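Local structure of phosphopantetheine adenylyltransferase (Archaeoglobus fulgidus, 3DO8) at residues E14-K25 and S133-I141; M1-F9 and T82-V91. The protein probably transfers the adenylyl group of ATP to 4'-phosphopantetheine, giving dephospho-CoA and pyrophosphate in coenzyme A biosynthesis. All blocks are in the same frame, centred on the assembly; numbering follows the deposited sequence.

Overall arrangement
The two contacts sit in one Rossmann-like nucleotidyltransferase domain, their centres about 17 Å apart. Along the chain their segments alternate: strand 3-7, helix 14-27, strand 89-92 and finally the loop 133-141. Interaction 2 joins strands 3-7 and 89-92, neighbours in the middle of the five-stranded parallel sheet. Interaction 1 lies on the outer side of helix 14-27, which follows strand 3-7 and covers one face of that sheet. L19 and I20 of the helix pack on L5, so the layers run from sheet through helix to C-terminal loop. Both contacts also reach the second subunit, where Y89 of one copy bonds D21 of the other, so the sheet strand of one subunit meets the helix of the other.

Interaction 1. Residues E14-K25 and S133-I141; sequences EGHKKLIDVAIK and STRIKRGEI
A salt-bridge network of E14, D21, K25 and R138 holds the C-terminal loop against helix 14-27. E14 OE2 meets R138 NH2 at 2.6 Å, at the edge of the guanidinium and with the carboxylate and guanidinium planes only 8° apart. The arginine chain, bent at chi2 (-41°), lays this flat group across the helix, and K17 O sits over the centre of one face. D21 makes the longer bridge, OD2 to R138 NH1 at 3.5 Å. E14 and the two residues after it belong to HEGH, the HxGH nucleotide-binding signature of this superfamily, so the network starts inside that motif. Farther along the helix, K25 NZ takes the syn lone pair of D21 OD2 at 2.6 Å and also bonds K137 O at 3.1 Å. D21 is shared further, its OD1 with Y66 OH and its OD2 with Y89 OH of the second subunit. Beside the network, K25 CE lies against G139 O, a buried carbonyl without a hydrogen-bond partner. I136 CD1 packs on K18 CG, and the extended lysine goes on to give a hydrogen bond from NZ to S133 OG at 2.8 Å. One water bridges I24 O and E140 OE2.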
# COMPACT_ATOMS: atom_id res chain seq x y z
N GLU A 14 4.32 13.49 -8.30
CA GLU A 14 4.77 12.92 -7.03
C GLU A 14 3.85 11.79 -6.57
O GLU A 14 4.30 10.80 -6.01
CB GLU A 14 4.91 14.02 -5.96
CG GLU A 14 5.26 13.46 -4.57
CD GLU A 14 6.50 12.55 -4.57
OE1 GLU A 14 7.48 12.87 -5.31
OE2 GLU A 14 6.53 11.53 -3.82
N GLY A 15 2.56 11.92 -6.87
CA GLY A 15 1.61 10.85 -6.61
C GLY A 15 1.98 9.56 -7.32
O GLY A 15 2.03 8.47 -6.72
N HIS A 16 2.25 9.66 -8.62
CA HIS A 16 2.65 8.50 -9.40
C HIS A 16 3.92 7.89 -8.80
O HIS A 16 4.09 6.67 -8.74
CB HIS A 16 2.96 8.81 -10.86
CG HIS A 16 1.81 9.36 -11.64
ND1 HIS A 16 0.62 8.69 -11.84
CD2 HIS A 16 1.72 10.51 -12.34
CE1 HIS A 16 -0.16 9.43 -12.61
NE2 HIS A 16 0.48 10.55 -12.91
N LYS A 17 4.86 8.74 -8.40
CA LYS A 17 6.09 8.25 -7.81
C LYS A 17 5.86 7.48 -6.51
O LYS A 17 6.54 6.47 -6.25
CB LYS A 17 7.09 9.37 -7.68
CG LYS A 17 7.42 9.97 -9.05
CD LYS A 17 8.37 11.16 -8.95
CE LYS A 17 8.62 11.81 -10.30
NZ LYS A 17 9.52 13.02 -10.23
N LYS A 18 4.85 7.89 -5.73
CA LYS A 18 4.52 7.11 -4.53
C LYS A 18 3.97 5.75 -4.91
O LYS A 18 4.33 4.73 -4.31
CB LYS A 18 3.54 7.86 -3.65
CG LYS A 18 4.10 9.12 -3.02
CD LYS A 18 3.05 9.95 -2.30
CE LYS A 18 3.72 11.01 -1.41
NZ LYS A 18 2.67 11.77 -0.69
N LEU A 19 3.09 5.72 -5.90
CA LEU A 19 2.52 4.45 -6.36
C LEU A 19 3.64 3.51 -6.82
O LEU A 19 3.64 2.31 -6.52
CB LEU A 19 1.56 4.68 -7.52
CG LEU A 19 0.27 5.45 -7.30
CD1 LEU A 19 -0.68 5.27 -8.52
CD2 LEU A 19 -0.38 5.02 -6.01
N ILE A 20 4.54 4.06 -7.62
CA ILE A 20 5.63 3.28 -8.18
C ILE A 20 6.52 2.74 -7.06
O ILE A 20 6.96 1.56 -7.10
CB ILE A 20 6.46 4.12 -9.21
CG1 ILE A 20 5.64 4.31 -10.49
CG2 ILE A 20 7.80 3.47 -9.55
CD1 ILE A 20 6.11 5.42 -11.42
N ASP A 21 6.80 3.58 -6.05
CA ASP A 21 7.67 3.15 -4.94
C ASP A 21 7.02 1.97 -4.22
O ASP A 21 7.67 0.99 -3.89
CB ASP A 21 7.88 4.28 -3.93
CG ASP A 21 8.97 3.97 -2.92
OD1 ASP A 21 10.13 3.74 -3.37
OD2 ASP A 21 8.67 3.96 -1.68
N VAL A 22 5.74 2.10 -3.91
CA VAL A 22 5.03 1.04 -3.19
C VAL A 22 5.04 -0.24 -4.06
O VAL A 22 5.35 -1.32 -3.58
CB VAL A 22 3.58 1.47 -2.78
CG1 VAL A 22 2.75 0.27 -2.33
CG2 VAL A 22 3.62 2.59 -1.74
N ALA A 23 4.74 -0.11 -5.34
CA ALA A 23 4.66 -1.28 -6.22
C ALA A 23 6.01 -1.99 -6.29
O ALA A 23 6.06 -3.22 -6.24
CB ALA A 23 4.19 -0.90 -7.62
N ILE A 24 7.11 -1.24 -6.41
CA ILE A 24 8.43 -1.84 -6.51
C ILE A 24 8.89 -2.46 -5.20
O ILE A 24 9.53 -3.52 -5.20
CB ILE A 24 9.47 -0.84 -7.08
CG1 ILE A 24 9.09 -0.52 -8.53
CG2 ILE A 24 10.85 -1.42 -6.98
CD1 ILE A 24 9.94 0.54 -9.25
N LYS A 25 8.57 -1.82 -4.09
CA LYS A 25 8.87 -2.40 -2.80
C LYS A 25 8.11 -3.72 -2.62
O LYS A 25 8.66 -4.69 -2.08
CB LYS A 25 8.64 -1.39 -1.67
CG LYS A 25 9.75 -0.33 -1.64
CD LYS A 25 9.52 0.83 -0.72
CE LYS A 25 10.78 1.71 -0.67
NZ LYS A 25 10.53 3.03 -0.06
N SER A 133 3.80 16.15 2.10
CA SER A 133 3.89 14.80 2.66
C SER A 133 5.31 14.55 3.15
O SER A 133 6.27 15.17 2.65
CB SER A 133 3.45 13.71 1.67
OG SER A 133 4.15 13.81 0.44
N THR A 134 5.42 13.68 4.15
CA THR A 134 6.71 13.29 4.71
C THR A 134 7.56 12.71 3.58
O THR A 134 7.03 12.13 2.61
CB THR A 134 6.57 12.21 5.81
OG1 THR A 134 5.75 11.15 5.30
CG2 THR A 134 5.94 12.76 7.08
N ARG A 135 8.88 12.87 3.71
CA ARG A 135 9.80 12.38 2.70
C ARG A 135 9.75 10.86 2.70
O ARG A 135 9.59 10.23 3.77
CB ARG A 135 11.22 12.86 2.98
CG ARG A 135 12.22 12.43 1.91
CD ARG A 135 13.53 13.25 1.96
NE ARG A 135 14.26 13.19 0.69
CZ ARG A 135 14.11 14.03 -0.35
NH1 ARG A 135 13.25 15.04 -0.31
NH2 ARG A 135 14.84 13.84 -1.45
N ILE A 136 9.83 10.28 1.50
CA ILE A 136 9.98 8.84 1.34
C ILE A 136 11.30 8.58 0.61
O ILE A 136 11.54 9.13 -0.47
CB ILE A 136 8.85 8.21 0.51
CG1 ILE A 136 7.50 8.36 1.22
CG2 ILE A 136 9.16 6.75 0.26
CD1 ILE A 136 6.31 8.37 0.26
N LYS A 137 12.14 7.75 1.21
CA LYS A 137 13.38 7.34 0.57
C LYS A 137 13.07 6.29 -0.51
O LYS A 137 12.73 5.14 -0.19
CB LYS A 137 14.35 6.80 1.61
CG LYS A 137 14.74 7.87 2.65
CD LYS A 137 15.96 8.68 2.23
CE LYS A 137 17.25 7.90 2.43
NZ LYS A 137 18.45 8.78 2.52
N ARG A 138 13.16 6.71 -1.78
CA ARG A 138 12.91 5.82 -2.92
C ARG A 138 14.01 4.80 -3.06
O ARG A 138 15.19 5.10 -2.88
CB ARG A 138 12.84 6.59 -4.24
CG ARG A 138 11.84 7.70 -4.28
CD ARG A 138 10.56 7.32 -3.61
NE ARG A 138 9.49 8.25 -3.96
CZ ARG A 138 8.25 8.19 -3.47
NH1 ARG A 138 7.89 7.26 -2.58
NH2 ARG A 138 7.37 9.09 -3.86
N GLY A 139 13.61 3.59 -3.42
CA GLY A 139 14.55 2.50 -3.68
C GLY A 139 13.92 1.20 -3.24
O GLY A 139 12.79 1.17 -2.76
N GLU A 140 14.64 0.11 -3.44
CA GLU A 140 14.28 -1.16 -2.83
C GLU A 140 14.98 -1.14 -1.47
O GLU A 140 15.98 -0.44 -1.30
CB GLU A 140 14.72 -2.31 -3.74
CG GLU A 140 14.01 -2.23 -5.09
CD GLU A 140 14.47 -3.25 -6.12
OE1 GLU A 140 15.41 -2.93 -6.89
OE2 GLU A 140 13.85 -4.34 -6.19
N ILE A 141 14.42 -1.85 -0.50
CA ILE A 141 14.94 -1.81 0.87
C ILE A 141 16.00 -2.90 1.16
O ILE A 141 16.92 -2.68 1.95
CB ILE A 141 13.78 -1.89 1.94
CG1 ILE A 141 13.15 -3.28 1.97
CG2 ILE A 141 12.69 -0.83 1.67
CD1 ILE A 141 12.07 -3.41 2.99
O HOH W 1 11.84 -4.35 -4.18

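Interaction 2. Residues M1-F9 and T82-V91; sequences MKVALGGTF and TLDVDFEYLV
K2 O is gripped by two successive amides, E88 N at 2.9 Å and Y89 N at 3.1 Å. Y89 N comes in nearly head-on, while E88 N lies above the carbonyl plane. From here strands 3-7 and 89-92 run parallel as central neighbours in the sheet of a Rossmann-like fold, in the strand order 3-2-1-4-5. A4 pairs through both its backbone groups, its N to Y89 O and its O from V91 N at 2.9 Å, almost straight, so the two bonds bracket L90. Just before the strands, M1 N bonds D86 O at 3.0 Å. The F87 ring lies on the face of the sheet that carries A4 and L90. A4 CB stands over its centre, 3.5 Å from the centroid and 7° off the normal, a CH-pi contact, and V85 CG1 covers the opposite face nearer the rim. M1 SD adds a Met-aromatic contact at the ring edge. With chi1 at -67° the ring is anti to its own carbonyl carbon, which sets it between A4 and V85. With an alanine in its place, a gap is likely to open and leave the methyl of A4 and the sulfur of M1 without their aromatic partner. On the other face of the sheet V3 CG1 packs on V91 CG2. K2 NZ makes a salt bridge to E88 OE1, coming from above the carboxylate plane, and E88 OE2 pairs with K18 of the second subunit. Where the strands part, a water spans them, accepting from G6 N at 2.8 Å and donating to V91 O at 2.7 Å.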
# COMPACT_ATOMS: atom_id res chain seq x y z
N MET A 1 2.23 -13.09 -11.75
CA MET A 1 2.92 -11.79 -11.74
C MET A 1 2.66 -11.11 -10.39
O MET A 1 1.56 -11.15 -9.90
CB MET A 1 2.35 -11.04 -12.93
CG MET A 1 3.36 -10.39 -13.74
SD MET A 1 3.70 -9.00 -12.69
CE MET A 1 5.36 -8.62 -13.20
N LYS A 2 3.65 -10.51 -9.73
CA LYS A 2 3.47 -10.25 -8.35
C LYS A 2 2.54 -9.01 -8.25
O LYS A 2 1.55 -9.07 -7.52
CB LYS A 2 4.78 -10.09 -7.54
CG LYS A 2 4.57 -10.31 -6.07
CD LYS A 2 5.88 -10.43 -5.31
CE LYS A 2 5.67 -10.46 -3.82
NZ LYS A 2 5.60 -11.84 -3.32
N VAL A 3 2.86 -7.90 -8.95
CA VAL A 3 2.17 -6.61 -8.67
C VAL A 3 1.73 -5.90 -9.96
O VAL A 3 2.54 -5.74 -10.89
CB VAL A 3 3.08 -5.64 -7.89
CG1 VAL A 3 2.30 -4.35 -7.57
CG2 VAL A 3 3.64 -6.28 -6.63
N ALA A 4 0.46 -5.49 -10.00
CA ALA A 4 -0.14 -4.65 -11.04
C ALA A 4 -0.25 -3.20 -10.61
O ALA A 4 -0.61 -2.93 -9.49
CB ALA A 4 -1.51 -5.14 -11.36
N LEU A 5 0.10 -2.30 -11.52
CA LEU A 5 -0.03 -0.87 -11.37
C LEU A 5 -0.37 -0.33 -12.74
O LEU A 5 0.20 -0.75 -13.71
CB LEU A 5 1.33 -0.25 -10.94
CG LEU A 5 1.48 1.25 -10.96
CD1 LEU A 5 0.48 1.92 -10.02
CD2 LEU A 5 2.88 1.60 -10.60
N GLY A 6 -1.26 0.64 -12.82
CA GLY A 6 -1.62 1.24 -14.09
C GLY A 6 -1.84 2.73 -14.01
O GLY A 6 -2.05 3.26 -12.93
N GLY A 7 -1.76 3.39 -15.15
CA GLY A 7 -1.99 4.82 -15.20
C GLY A 7 -1.78 5.40 -16.58
O GLY A 7 -1.41 4.71 -17.52
N THR A 8 -2.07 6.70 -16.67
CA THR A 8 -1.78 7.49 -17.86
C THR A 8 -0.41 8.17 -17.70
O THR A 8 0.32 8.26 -18.65
CB THR A 8 -2.90 8.53 -18.09
OG1 THR A 8 -4.10 7.86 -18.42
CG2 THR A 8 -2.52 9.47 -19.20
N PHE A 9 -0.09 8.63 -16.49
CA PHE A 9 1.24 9.18 -16.16
C PHE A 9 1.54 10.43 -16.94
O PHE A 9 2.68 10.63 -17.42
CB PHE A 9 2.36 8.13 -16.34
CG PHE A 9 2.17 6.88 -15.52
CD1 PHE A 9 2.44 6.87 -14.15
CD2 PHE A 9 1.71 5.71 -16.10
CE1 PHE A 9 2.27 5.70 -13.39
CE2 PHE A 9 1.49 4.58 -15.36
CZ PHE A 9 1.77 4.55 -14.01
N THR A 82 -5.92 -7.41 -15.95
CA THR A 82 -6.19 -7.82 -14.58
C THR A 82 -7.33 -8.81 -14.42
O THR A 82 -7.54 -9.30 -13.33
CB THR A 82 -6.49 -6.61 -13.67
OG1 THR A 82 -7.68 -5.99 -14.14
CG2 THR A 82 -5.30 -5.63 -13.63
N LEU A 83 -8.06 -9.16 -15.49
CA LEU A 83 -9.05 -10.23 -15.40
C LEU A 83 -8.49 -11.56 -15.84
O LEU A 83 -9.16 -12.58 -15.76
CB LEU A 83 -10.28 -9.91 -16.25
CG LEU A 83 -11.07 -8.68 -15.84
CD1 LEU A 83 -12.29 -8.50 -16.70
CD2 LEU A 83 -11.42 -8.72 -14.36
N ASP A 84 -7.26 -11.55 -16.34
CA ASP A 84 -6.65 -12.71 -16.99
C ASP A 84 -5.44 -13.17 -16.16
O ASP A 84 -5.40 -14.31 -15.66
CB ASP A 84 -6.23 -12.29 -18.41
CG ASP A 84 -6.05 -13.44 -19.35
OD1 ASP A 84 -6.60 -14.54 -19.08
OD2 ASP A 84 -5.37 -13.23 -20.38
N VAL A 85 -4.51 -12.27 -15.94
CA VAL A 85 -3.29 -12.57 -15.20
C VAL A 85 -3.58 -12.61 -13.72
O VAL A 85 -4.38 -11.79 -13.21
CB VAL A 85 -2.20 -11.51 -15.49
CG1 VAL A 85 -0.90 -11.75 -14.63
CG2 VAL A 85 -1.89 -11.43 -16.97
N ASP A 86 -2.90 -13.50 -13.01
CA ASP A 86 -3.03 -13.59 -11.58
C ASP A 86 -1.94 -12.68 -11.02
O ASP A 86 -0.73 -12.86 -11.33
CB ASP A 86 -2.91 -15.01 -11.03
CG ASP A 86 -4.11 -15.90 -11.39
OD1 ASP A 86 -5.23 -15.39 -11.61
OD2 ASP A 86 -3.94 -17.14 -11.43
N PHE A 87 -2.38 -11.65 -10.33
CA PHE A 87 -1.53 -10.74 -9.59
C PHE A 87 -1.76 -10.97 -8.10
O PHE A 87 -2.89 -11.25 -7.67
CB PHE A 87 -1.88 -9.27 -9.91
CG PHE A 87 -1.58 -8.86 -11.31
CD1 PHE A 87 -0.28 -8.55 -11.68
CD2 PHE A 87 -2.59 -8.74 -12.25
CE1 PHE A 87 0.01 -8.18 -12.98
CE2 PHE A 87 -2.31 -8.35 -13.55
CZ PHE A 87 -1.00 -8.07 -13.92
N GLU A 88 -0.71 -10.83 -7.32
CA GLU A 88 -0.85 -10.87 -5.87
C GLU A 88 -1.41 -9.55 -5.29
O GLU A 88 -2.27 -9.57 -4.42
CB GLU A 88 0.48 -11.21 -5.21
CG GLU A 88 0.38 -11.41 -3.72
CD GLU A 88 1.65 -12.07 -3.13
OE1 GLU A 88 2.52 -12.55 -3.91
OE2 GLU A 88 1.77 -12.11 -1.89
N TYR A 89 -0.88 -8.42 -5.77
CA TYR A 89 -1.25 -7.09 -5.30
C TYR A 89 -1.60 -6.23 -6.52
O TYR A 89 -0.97 -6.35 -7.58
CB TYR A 89 -0.07 -6.43 -4.57
CG TYR A 89 0.27 -7.06 -3.23
CD1 TYR A 89 -0.63 -7.01 -2.18
CD2 TYR A 89 1.48 -7.72 -3.03
CE1 TYR A 89 -0.33 -7.55 -0.96
CE2 TYR A 89 1.78 -8.30 -1.81
CZ TYR A 89 0.86 -8.20 -0.77
OH TYR A 89 1.08 -8.74 0.50
N LEU A 90 -2.55 -5.33 -6.32
CA LEU A 90 -2.91 -4.30 -7.28
C LEU A 90 -2.81 -2.98 -6.53
O LEU A 90 -3.55 -2.74 -5.56
CB LEU A 90 -4.34 -4.52 -7.76
CG LEU A 90 -5.01 -3.45 -8.68
CD1 LEU A 90 -4.17 -3.02 -9.89
CD2 LEU A 90 -6.44 -3.93 -9.10
N VAL A 91 -1.86 -2.16 -6.95
CA VAL A 91 -1.54 -0.90 -6.30
C VAL A 91 -2.27 0.21 -7.04
O VAL A 91 -2.11 0.36 -8.25
CB VAL A 91 -0.01 -0.60 -6.29
CG1 VAL A 91 0.23 0.84 -5.74
CG2 VAL A 91 0.69 -1.66 -5.45
O HOH W 2 -3.02 1.14 -10.65